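Long-range contacts in Rubredoxin\:oxygen oxidoreductase (Desulfovibrio gigas, PDB 1E5D), which reduces dioxygen to water with four electrons at a diiron centre, using flavin mononucleotide as its second cofactor: residues A[31-36]-A[224-229]; A[77-82]-A[145-150]; A[305-310]-A[335-340]. One frame throughout, in Å; residues are numbered along the deposited sequence.

Contact 1: residues A[31-36]-A[224-229]; sequences MGTTYN and PDHGVI. With FEO (mu-oxo-diiron), chain D.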
loop_
_atom_site.group_PDB
_atom_site.type_symbol
_atom_site.label_atom_id
_atom_site.label_comp_id
_atom_site.label_asym_id
_atom_site.label_seq_id
_atom_site.Cartn_x
_atom_site.Cartn_y
_atom_site.Cartn_z
ATOM N N MET A 31 11.844 -16.586 -3.474
ATOM C CA MET A 31 12.809 -17.673 -3.572
ATOM C C MET A 31 14.222 -17.165 -3.358
ATOM O O MET A 31 15.213 -17.823 -3.673
ATOM C CB MET A 31 12.717 -18.344 -4.943
ATOM C CG MET A 31 11.807 -19.563 -4.982
ATOM S SD MET A 31 11.521 -20.172 -6.654
ATOM C CE MET A 31 10.957 -18.673 -7.464
ATOM N N GLY A 32 14.345 -15.954 -2.810
ATOM C CA GLY A 32 15.698 -15.448 -2.617
ATOM C C GLY A 32 16.221 -14.915 -3.939
ATOM O O GLY A 32 15.455 -14.667 -4.863
ATOM N N THR A 33 17.526 -14.737 -4.025
ATOM C CA THR A 33 18.127 -14.247 -5.256
ATOM C C THR A 33 19.630 -14.470 -5.174
ATOM O O THR A 33 20.186 -14.974 -4.196
ATOM C CB THR A 33 17.787 -12.769 -5.482
ATOM O OG1 THR A 33 18.343 -12.297 -6.714
ATOM C CG2 THR A 33 18.418 -11.906 -4.392
ATOM N N THR A 34 20.331 -14.098 -6.241
ATOM C CA THR A 34 21.780 -14.187 -6.204
ATOM C C THR A 34 22.361 -12.900 -6.784
ATOM O O THR A 34 21.697 -12.091 -7.426
ATOM C CB THR A 34 22.367 -15.380 -6.982
ATOM O OG1 THR A 34 22.328 -15.119 -8.397
ATOM C CG2 THR A 34 21.554 -16.640 -6.738
ATOM N N TYR A 35 23.654 -12.745 -6.540
ATOM C CA TYR A 35 24.378 -11.641 -7.168
ATOM C C TYR A 35 25.537 -12.270 -7.929
ATOM O O TYR A 35 26.454 -12.804 -7.303
ATOM C CB TYR A 35 24.782 -10.634 -6.093
ATOM C CG TYR A 35 23.541 -10.074 -5.419
ATOM C CD1 TYR A 35 22.767 -9.143 -6.103
ATOM C CD2 TYR A 35 23.145 -10.477 -4.153
ATOM C CE1 TYR A 35 21.628 -8.613 -5.537
ATOM C CE2 TYR A 35 22.006 -9.948 -3.575
ATOM C CZ TYR A 35 21.259 -9.022 -4.269
ATOM O OH TYR A 35 20.121 -8.479 -3.716
ATOM N N ASN A 36 25.428 -12.220 -9.245
ATOM C CA ASN A 36 26.317 -12.897 -10.168
ATOM C C ASN A 36 27.308 -11.933 -10.802
ATOM O O ASN A 36 26.949 -10.915 -11.373
ATOM C CB ASN A 36 25.520 -13.600 -11.272
ATOM C CG ASN A 36 24.563 -14.641 -10.720
ATOM O OD1 ASN A 36 24.735 -15.125 -9.606
ATOM N ND2 ASN A 36 23.548 -14.990 -11.505
ATOM N N PRO A 224 23.267 -13.910 -16.517
ATOM C CA PRO A 224 22.638 -12.751 -15.879
ATOM C C PRO A 224 23.148 -12.486 -14.459
ATOM O O PRO A 224 23.798 -13.331 -13.836
ATOM C CB PRO A 224 21.167 -13.180 -15.859
ATOM C CG PRO A 224 21.216 -14.650 -15.657
ATOM C CD PRO A 224 22.495 -15.140 -16.274
ATOM N N ASP A 225 22.838 -11.293 -13.967
ATOM C CA ASP A 225 23.161 -10.768 -12.659
ATOM C C ASP A 225 22.537 -11.546 -11.504
ATOM O O ASP A 225 23.137 -11.584 -10.437
ATOM C CB ASP A 225 22.629 -9.333 -12.532
ATOM C CG ASP A 225 23.543 -8.316 -13.176
ATOM O OD1 ASP A 225 24.681 -8.680 -13.529
ATOM O OD2 ASP A 225 23.094 -7.165 -13.356
ATOM N N HIS A 226 21.361 -12.113 -11.735
ATOM C CA HIS A 226 20.578 -12.793 -10.728
ATOM C C HIS A 226 20.075 -14.150 -11.193
ATOM O O HIS A 226 19.514 -14.284 -12.282
ATOM C CB HIS A 226 19.337 -11.962 -10.334
ATOM C CG HIS A 226 19.657 -10.522 -10.076
ATOM N ND1 HIS A 226 20.494 -10.112 -9.063
ATOM C CD2 HIS A 226 19.261 -9.396 -10.706
ATOM C CE1 HIS A 226 20.589 -8.797 -9.084
ATOM N NE2 HIS A 226 19.851 -8.331 -10.072
ATOM N N GLY A 227 20.242 -15.157 -10.338
ATOM C CA GLY A 227 19.653 -16.451 -10.644
ATOM C C GLY A 227 20.624 -17.350 -11.382
ATOM O O GLY A 227 21.837 -17.119 -11.371
ATOM N N VAL A 228 20.070 -18.380 -12.020
ATOM C CA VAL A 228 20.909 -19.404 -12.634
ATOM C C VAL A 228 21.400 -18.986 -14.012
ATOM O O VAL A 228 20.861 -18.098 -14.662
ATOM C CB VAL A 228 20.171 -20.750 -12.751
ATOM C CG1 VAL A 228 19.832 -21.270 -11.363
ATOM C CG2 VAL A 228 18.923 -20.591 -13.599
ATOM N N ILE A 229 22.460 -19.670 -14.426
ATOM C CA ILE A 229 23.025 -19.460 -15.750
ATOM C C ILE A 229 22.315 -20.314 -16.787
ATOM O O ILE A 229 22.020 -21.483 -16.519
ATOM C CB ILE A 229 24.527 -19.794 -15.738
ATOM C CG1 ILE A 229 25.359 -18.733 -15.010
ATOM C CG2 ILE A 229 25.038 -20.031 -17.148
ATOM C CD1 ILE A 229 26.584 -19.305 -14.329
HETATM FE FE1 FEO D . 20.025 -6.389 -10.600
HETATM FE FE2 FEO D . 18.834 -3.603 -12.054
HETATM O O FEO D . 20.201 -4.648 -10.597
HETATM O O HOH W 1 22.445 -6.512 -10.806
#

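Contact 2: residues A[77-82]-A[145-150]; sequences IQHLEL and LHWPDS. With FEO (mu-oxo-diiron), chain D; FMN (flavin mononucleotide), chain F.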
loop_
_atom_site.group_PDB
_atom_site.type_symbol
_atom_site.label_atom_id
_atom_site.label_comp_id
_atom_site.label_asym_id
_atom_site.label_seq_id
_atom_site.Cartn_x
_atom_site.Cartn_y
_atom_site.Cartn_z
ATOM N N ILE A 77 31.667 -2.580 -16.020
ATOM C CA ILE A 77 30.431 -2.301 -15.289
ATOM C C ILE A 77 29.289 -2.000 -16.256
ATOM O O ILE A 77 29.260 -0.958 -16.896
ATOM C CB ILE A 77 30.591 -1.140 -14.307
ATOM C CG1 ILE A 77 31.877 -1.226 -13.486
ATOM C CG2 ILE A 77 29.380 -1.060 -13.389
ATOM C CD1 ILE A 77 31.939 -2.519 -12.691
ATOM N N GLN A 78 28.389 -2.977 -16.299
ATOM C CA GLN A 78 27.303 -3.041 -17.256
ATOM C C GLN A 78 26.018 -2.398 -16.764
ATOM O O GLN A 78 25.105 -2.223 -17.573
ATOM C CB GLN A 78 26.987 -4.499 -17.612
ATOM C CG GLN A 78 28.232 -5.376 -17.709
ATOM C CD GLN A 78 27.946 -6.579 -18.592
ATOM O OE1 GLN A 78 28.014 -6.460 -19.816
ATOM N NE2 GLN A 78 27.618 -7.705 -17.973
ATOM N N HIS A 79 25.953 -2.069 -15.485
ATOM C CA HIS A 79 24.691 -1.522 -14.933
ATOM C C HIS A 79 25.087 -0.817 -13.648
ATOM O O HIS A 79 25.927 -1.370 -12.919
ATOM C CB HIS A 79 23.705 -2.662 -14.812
ATOM C CG HIS A 79 22.353 -2.489 -14.224
ATOM N ND1 HIS A 79 21.602 -1.344 -14.336
ATOM C CD2 HIS A 79 21.583 -3.348 -13.495
ATOM C CE1 HIS A 79 20.451 -1.494 -13.710
ATOM N NE2 HIS A 79 20.413 -2.714 -13.184
ATOM N N LEU A 80 24.577 0.377 -13.362
ATOM C CA LEU A 80 25.124 1.104 -12.210
ATOM C C LEU A 80 24.247 0.995 -10.973
ATOM O O LEU A 80 24.581 1.499 -9.903
ATOM C CB LEU A 80 25.362 2.575 -12.573
ATOM C CG LEU A 80 26.767 2.875 -13.107
ATOM C CD1 LEU A 80 27.805 2.451 -12.080
ATOM C CD2 LEU A 80 27.008 2.186 -14.442
ATOM N N GLU A 81 23.114 0.319 -11.100
ATOM C CA GLU A 81 22.286 0.003 -9.941
ATOM C C GLU A 81 23.150 -0.680 -8.887
ATOM O O GLU A 81 24.020 -1.489 -9.224
ATOM C CB GLU A 81 21.117 -0.861 -10.389
ATOM C CG GLU A 81 20.173 -1.294 -9.286
ATOM C CD GLU A 81 18.855 -1.768 -9.857
ATOM O OE1 GLU A 81 18.722 -1.800 -11.095
ATOM O OE2 GLU A 81 17.967 -2.095 -9.048
ATOM N N LEU A 82 22.928 -0.334 -7.619
ATOM C CA LEU A 82 23.907 -0.708 -6.597
ATOM C C LEU A 82 23.982 -2.197 -6.339
ATOM O O LEU A 82 24.936 -2.693 -5.731
ATOM C CB LEU A 82 23.598 0.055 -5.302
ATOM C CG LEU A 82 23.888 1.557 -5.376
ATOM C CD1 LEU A 82 23.581 2.236 -4.051
ATOM C CD2 LEU A 82 25.333 1.780 -5.791
ATOM N N LEU A 145 16.820 -1.289 -20.477
ATOM C CA LEU A 145 16.662 -2.693 -20.121
ATOM C C LEU A 145 17.548 -3.034 -18.925
ATOM O O LEU A 145 18.532 -3.759 -19.103
ATOM C CB LEU A 145 17.013 -3.602 -21.291
ATOM C CG LEU A 145 16.083 -3.569 -22.502
ATOM C CD1 LEU A 145 16.480 -4.654 -23.494
ATOM C CD2 LEU A 145 14.630 -3.744 -22.092
ATOM N N HIS A 146 17.226 -2.528 -17.745
ATOM C CA HIS A 146 16.057 -1.711 -17.480
ATOM C C HIS A 146 16.414 -0.283 -17.103
ATOM O O HIS A 146 15.547 0.500 -16.723
ATOM C CB HIS A 146 15.257 -2.339 -16.331
ATOM C CG HIS A 146 16.094 -2.377 -15.086
ATOM N ND1 HIS A 146 16.029 -1.430 -14.094
ATOM C CD2 HIS A 146 17.028 -3.268 -14.695
ATOM C CE1 HIS A 146 16.887 -1.740 -13.136
ATOM N NE2 HIS A 146 17.508 -2.855 -13.477
ATOM N N TRP A 147 17.682 0.085 -17.200
ATOM C CA TRP A 147 18.120 1.466 -17.003
ATOM C C TRP A 147 18.797 1.984 -18.273
ATOM O O TRP A 147 19.191 1.215 -19.149
ATOM C CB TRP A 147 19.087 1.579 -15.832
ATOM C CG TRP A 147 18.489 1.678 -14.472
ATOM C CD1 TRP A 147 17.192 1.460 -14.104
ATOM C CD2 TRP A 147 19.194 2.028 -13.270
ATOM N NE1 TRP A 147 17.038 1.654 -12.748
ATOM C CE2 TRP A 147 18.257 2.002 -12.215
ATOM C CE3 TRP A 147 20.519 2.358 -12.988
ATOM C CZ2 TRP A 147 18.618 2.298 -10.900
ATOM C CZ3 TRP A 147 20.880 2.652 -11.688
ATOM C CH2 TRP A 147 19.926 2.618 -10.662
ATOM N N PRO A 148 18.957 3.293 -18.416
ATOM C CA PRO A 148 19.650 3.818 -19.592
ATOM C C PRO A 148 21.067 3.273 -19.753
ATOM O O PRO A 148 21.511 3.162 -20.895
ATOM C CB PRO A 148 19.739 5.321 -19.321
ATOM C CG PRO A 148 18.695 5.604 -18.301
ATOM C CD PRO A 148 18.489 4.350 -17.508
ATOM N N ASP A 149 21.775 2.957 -18.680
ATOM C CA ASP A 149 23.177 2.564 -18.737
ATOM C C ASP A 149 23.385 1.114 -19.153
ATOM O O ASP A 149 24.499 0.697 -19.468
ATOM C CB ASP A 149 23.850 2.768 -17.374
ATOM C CG ASP A 149 23.029 2.218 -16.222
ATOM O OD1 ASP A 149 23.104 0.997 -15.971
ATOM O OD2 ASP A 149 22.304 2.995 -15.565
ATOM N N SER A 150 22.313 0.340 -19.136
ATOM C CA SER A 150 22.367 -1.078 -19.452
ATOM C C SER A 150 23.079 -1.393 -20.760
ATOM O O SER A 150 22.817 -0.827 -21.825
ATOM C CB SER A 150 20.931 -1.627 -19.502
ATOM O OG SER A 150 20.918 -2.994 -19.869
HETATM FE FE1 FEO D . 20.025 -6.389 -10.600
HETATM FE FE2 FEO D . 18.834 -3.603 -12.054
HETATM O O FEO D . 20.201 -4.648 -10.597
HETATM N N1 FMN F . 14.542 6.701 -12.482
HETATM C C2 FMN F . 13.758 7.620 -13.033
HETATM O O2 FMN F . 14.124 8.751 -13.200
HETATM N N3 FMN F . 12.573 7.246 -13.715
HETATM C C4 FMN F . 12.057 5.975 -13.601
HETATM O O4 FMN F . 10.943 5.795 -14.043
HETATM C C4A FMN F . 12.740 5.077 -12.679
HETATM N N5 FMN F . 12.347 3.785 -12.569
HETATM C C5A FMN F . 13.068 2.965 -11.752
HETATM C C6 FMN F . 12.490 1.728 -11.375
HETATM C C7 FMN F . 13.246 0.791 -10.706
HETATM C C7M FMN F . 12.728 -0.604 -10.475
HETATM C C8 FMN F . 14.479 1.181 -10.083
HETATM C C8M FMN F . 15.349 0.162 -9.390
HETATM C C9 FMN F . 15.020 2.439 -10.370
HETATM C C9A FMN F . 14.251 3.367 -11.080
HETATM N N10 FMN F . 14.698 4.702 -11.312
HETATM C C10 FMN F . 13.965 5.552 -12.038
HETATM C "C1'" FMN F . 15.996 5.118 -10.725
HETATM C "C2'" FMN F . 15.848 5.553 -9.249
HETATM O "O2'" FMN F . 14.963 6.670 -9.202
HETATM C "C3'" FMN F . 17.217 5.994 -8.761
HETATM O "O3'" FMN F . 18.022 4.822 -8.623
HETATM C "C4'" FMN F . 17.098 6.649 -7.376
HETATM O "O4'" FMN F . 18.373 7.145 -6.942
HETATM C "C5'" FMN F . 16.625 5.569 -6.412
HETATM O "O5'" FMN F . 16.397 6.245 -5.019
HETATM P P FMN F . 16.385 5.455 -3.728
HETATM O O1P FMN F . 15.813 6.430 -2.693
HETATM O O2P FMN F . 15.779 4.212 -3.866
HETATM O O3P FMN F . 17.760 5.182 -3.321
HETATM O O HOH W 2 27.396 0.526 -18.040
HETATM O O HOH W 1 22.445 -6.512 -10.806
#

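Contact 3: residues A[305-310]-A[335-340]; sequences GAVIVG and QNKIGG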
loop_
_atom_site.group_PDB
_atom_site.type_symbol
_atom_site.label_atom_id
_atom_site.label_comp_id
_atom_site.label_asym_id
_atom_site.label_seq_id
_atom_site.Cartn_x
_atom_site.Cartn_y
_atom_site.Cartn_z
ATOM N N GLY A 305 -5.747 -11.774 -19.728
ATOM C CA GLY A 305 -6.341 -10.961 -20.788
ATOM C C GLY A 305 -7.248 -9.883 -20.238
ATOM O O GLY A 305 -7.512 -8.856 -20.868
ATOM N N ALA A 306 -7.761 -10.094 -19.025
ATOM C CA ALA A 306 -8.605 -9.056 -18.433
ATOM C C ALA A 306 -8.237 -8.807 -16.977
ATOM O O ALA A 306 -7.958 -9.733 -16.216
ATOM C CB ALA A 306 -10.074 -9.441 -18.535
ATOM N N VAL A 307 -8.256 -7.543 -16.589
ATOM C CA VAL A 307 -7.948 -7.151 -15.216
ATOM C C VAL A 307 -9.182 -6.496 -14.618
ATOM O O VAL A 307 -9.590 -5.441 -15.107
ATOM C CB VAL A 307 -6.746 -6.197 -15.193
ATOM C CG1 VAL A 307 -6.490 -5.617 -13.821
ATOM C CG2 VAL A 307 -5.509 -6.932 -15.696
ATOM N N ILE A 308 -9.782 -7.108 -13.609
ATOM C CA ILE A 308 -10.950 -6.542 -12.941
ATOM C C ILE A 308 -10.578 -6.049 -11.541
ATOM O O ILE A 308 -9.953 -6.783 -10.778
ATOM C CB ILE A 308 -12.095 -7.558 -12.816
ATOM C CG1 ILE A 308 -12.236 -8.486 -14.022
ATOM C CG2 ILE A 308 -13.407 -6.842 -12.510
ATOM C CD1 ILE A 308 -12.627 -7.763 -15.290
ATOM N N VAL A 309 -10.955 -4.824 -11.208
ATOM C CA VAL A 309 -10.602 -4.180 -9.961
ATOM C C VAL A 309 -11.835 -3.772 -9.172
ATOM O O VAL A 309 -12.808 -3.217 -9.679
ATOM C CB VAL A 309 -9.764 -2.900 -10.151
ATOM C CG1 VAL A 309 -9.119 -2.543 -8.819
ATOM C CG2 VAL A 309 -8.716 -3.068 -11.230
ATOM N N GLY A 310 -11.789 -4.061 -7.875
ATOM C CA GLY A 310 -12.938 -3.728 -7.041
ATOM C C GLY A 310 -12.475 -2.958 -5.821
ATOM O O GLY A 310 -11.468 -3.309 -5.209
ATOM N N GLN A 335 0.051 -4.205 -21.383
ATOM C CA GLN A 335 -0.592 -3.959 -22.665
ATOM C C GLN A 335 -1.648 -5.005 -22.996
ATOM O O GLN A 335 -1.653 -6.098 -22.432
ATOM C CB GLN A 335 0.441 -3.975 -23.801
ATOM C CG GLN A 335 1.617 -3.034 -23.625
ATOM C CD GLN A 335 1.207 -1.577 -23.734
ATOM O OE1 GLN A 335 1.220 -0.826 -22.755
ATOM N NE2 GLN A 335 0.834 -1.156 -24.941
ATOM N N ASN A 336 -2.526 -4.689 -23.942
ATOM C CA ASN A 336 -3.477 -5.644 -24.497
ATOM C C ASN A 336 -4.302 -6.333 -23.418
ATOM O O ASN A 336 -4.366 -7.553 -23.317
ATOM C CB ASN A 336 -2.786 -6.703 -25.350
ATOM C CG ASN A 336 -1.628 -6.187 -26.174
ATOM O OD1 ASN A 336 -1.749 -5.334 -27.051
ATOM N ND2 ASN A 336 -0.461 -6.742 -25.863
ATOM N N LYS A 337 -4.949 -5.498 -22.611
ATOM C CA LYS A 337 -5.759 -6.002 -21.514
ATOM C C LYS A 337 -7.151 -5.403 -21.556
ATOM O O LYS A 337 -7.322 -4.247 -21.940
ATOM C CB LYS A 337 -5.096 -5.659 -20.174
ATOM C CG LYS A 337 -4.475 -6.863 -19.491
ATOM C CD LYS A 337 -2.958 -6.755 -19.444
ATOM C CE LYS A 337 -2.338 -7.810 -20.333
ATOM N NZ LYS A 337 -1.574 -8.852 -19.618
ATOM N N ILE A 338 -8.136 -6.203 -21.158
ATOM C CA ILE A 338 -9.483 -5.672 -20.997
ATOM C C ILE A 338 -9.709 -5.336 -19.524
ATOM O O ILE A 338 -9.445 -6.162 -18.649
ATOM C CB ILE A 338 -10.553 -6.663 -21.472
ATOM C CG1 ILE A 338 -10.590 -6.840 -22.990
ATOM C CG2 ILE A 338 -11.920 -6.266 -20.935
ATOM C CD1 ILE A 338 -11.195 -8.164 -23.420
ATOM N N GLY A 339 -10.184 -4.130 -19.263
ATOM C CA GLY A 339 -10.450 -3.674 -17.917
ATOM C C GLY A 339 -11.888 -3.894 -17.493
ATOM O O GLY A 339 -12.766 -4.135 -18.317
ATOM N N GLY A 340 -12.100 -3.807 -16.190
ATOM C CA GLY A 340 -13.349 -3.960 -15.489
ATOM C C GLY A 340 -13.264 -3.298 -14.123
ATOM O O GLY A 340 -12.180 -3.172 -13.554
#

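Contact 1: residues A[31-36]-A[224-229]
Asn36 and His226 carry most of the polar bonding between strand 33-40 and the loop after strand 221-224. Asn36 CG is anti to the carbonyl carbon (chi1 -60°), which turns the amide to the loop. There it bridges two backbone carbonyls: Asn36 ND2 gives one hydrogen bond to Pro224 O at 2.9 Å and another to Gly227 O at 2.7 Å, both close to the amide plane. At its other end Thr34 OG1 donates to Asn36 OD1. Thr34 OG1 also receives the N-H of Gly227, 2.8 Å from Gly227 N. The backbone adds Asn36 N to Asp225 O at 2.7 Å.

His226 ND1 donates to Thr34 O at 2.8 Å, nearly straight at 169° and in the ring plane. His226 NE2 binds iron FE1 at 2.0 Å, and the two together fix the ring's rotation. Thr34 is thus a second-shell residue for the diiron site, whose FE1 also takes Asp83 and Asp165.

Tyr35 CE1 lies 3.7 Å from His226 CE1, near the plane of the imidazole; the two rings meet obliquely, planes at 83°.

In the lactamase-like domain, strand 10-17 flanks strand 33-40 beside Tyr35 and Asn36. Helix 183-198 brings Tyr193 against His226.

Contact 2: residues A[77-82]-A[145-150]
His79 and Ser150 bring the two backbones closest, 5.1 Å between their CA atoms, where the 77-82 loop passes the type I turn of Trp147 to Ser150. These are metal-binding loops of the metallo-beta-lactamase fold. Each supplies ligands to iron FE2: His79 NE2 at 2.1 Å and Glu81 OE1 at 2.0 Å from one, His146 NE2 from the other. Asp165 completes the protein ligands of this iron. The His79 and His146 rings stand almost perpendicular, at 85°.

His79 CG is anti to the backbone N (chi1 177°), which carries the ring to the iron and to Asp149. From the second shell, Asp149 OD1 accepts the ND1-H of His79 on the syn lone pair, in the imidazole plane, at 3.2 Å. The N-H of Leu80 grips the same oxygen from above the carboxylate plane.

One face of the Trp147 indole takes both residues: the His79 edge meets the five-membered ring, offset, and Glu81 CB makes a CH-pi contact over the six-membered ring. Trp263 NE1 of the second subunit is hydrogen-bonded to Glu81 OE2, and Trp347 of that subunit packs edge-to-face with Trp147. The flavin bound there places its C9 at the indole edge, 3.2 Å from Trp147 NE1.

Contact 3: residues A[305-310]-A[335-340]
Gly305 O accepts the N-H of Ile338 N at 2.7 Å. The bond is nearly straight, at 172°, and lies in the carbonyl plane. The CA-H of Lys337 leans on the same oxygen. Next along the ladder, Val307 N donates to Ile338 O at 2.8 Å. Gly340 N to Val307 O is a weak bond at 3.2 Å. The short strand segments 306-310 and 338-340 run parallel, their directions 14° apart, with Ala306 paired to Ile338, Val307 to Gly339 and Ile308 to Gly340.

Ala306, Ile308 and Ile338 share one face of the sheet, where Ala306 CB packs alongside Ile338 CB at 4.1 Å. Ile308 CD1 lies against the backbone of Gly340, 3.9 Å from Gly340 CA. Val307 points to the other face. Val307 CG2, anti to the carbonyl carbon, touches Lys337 CG at 3.9 Å. Lys337 NZ is hydrogen-bonded to Ile301 O and Ala304 O, at the C-terminal end of helix 294-302.

This is the beta-alpha-beta unit of strand 306-310, helix 320-331 and strand 338-345 in the flavodoxin-like domain. Strand 254-259 borders 306-310 on its other edge. Helix 379-400 covers the Ala306 and Ile338 face, while helix 350-361 meets Val309.

How the contacts relate
Contacts 1 and 2 both belong to the lactamase-like domain and each supply part of the diiron site. Contact 2 falls within the chain span that contact 1 closes. Their centres are about 16 Å apart, and Asp225 of contact 1 packs against His79 of contact 2. Contact 1 supplies a ligand to one iron, contact 2 three to the other. A water bound to FE1 and hydrogen-bonded to the bridging oxygen is common to both. Contact 3 comes later in the chain, in the flavodoxin-like domain, with its centre about 31 Å from each of the others. The flavin beside contact 2 is held by the second subunit, so the dimer brings flavin and diiron site together.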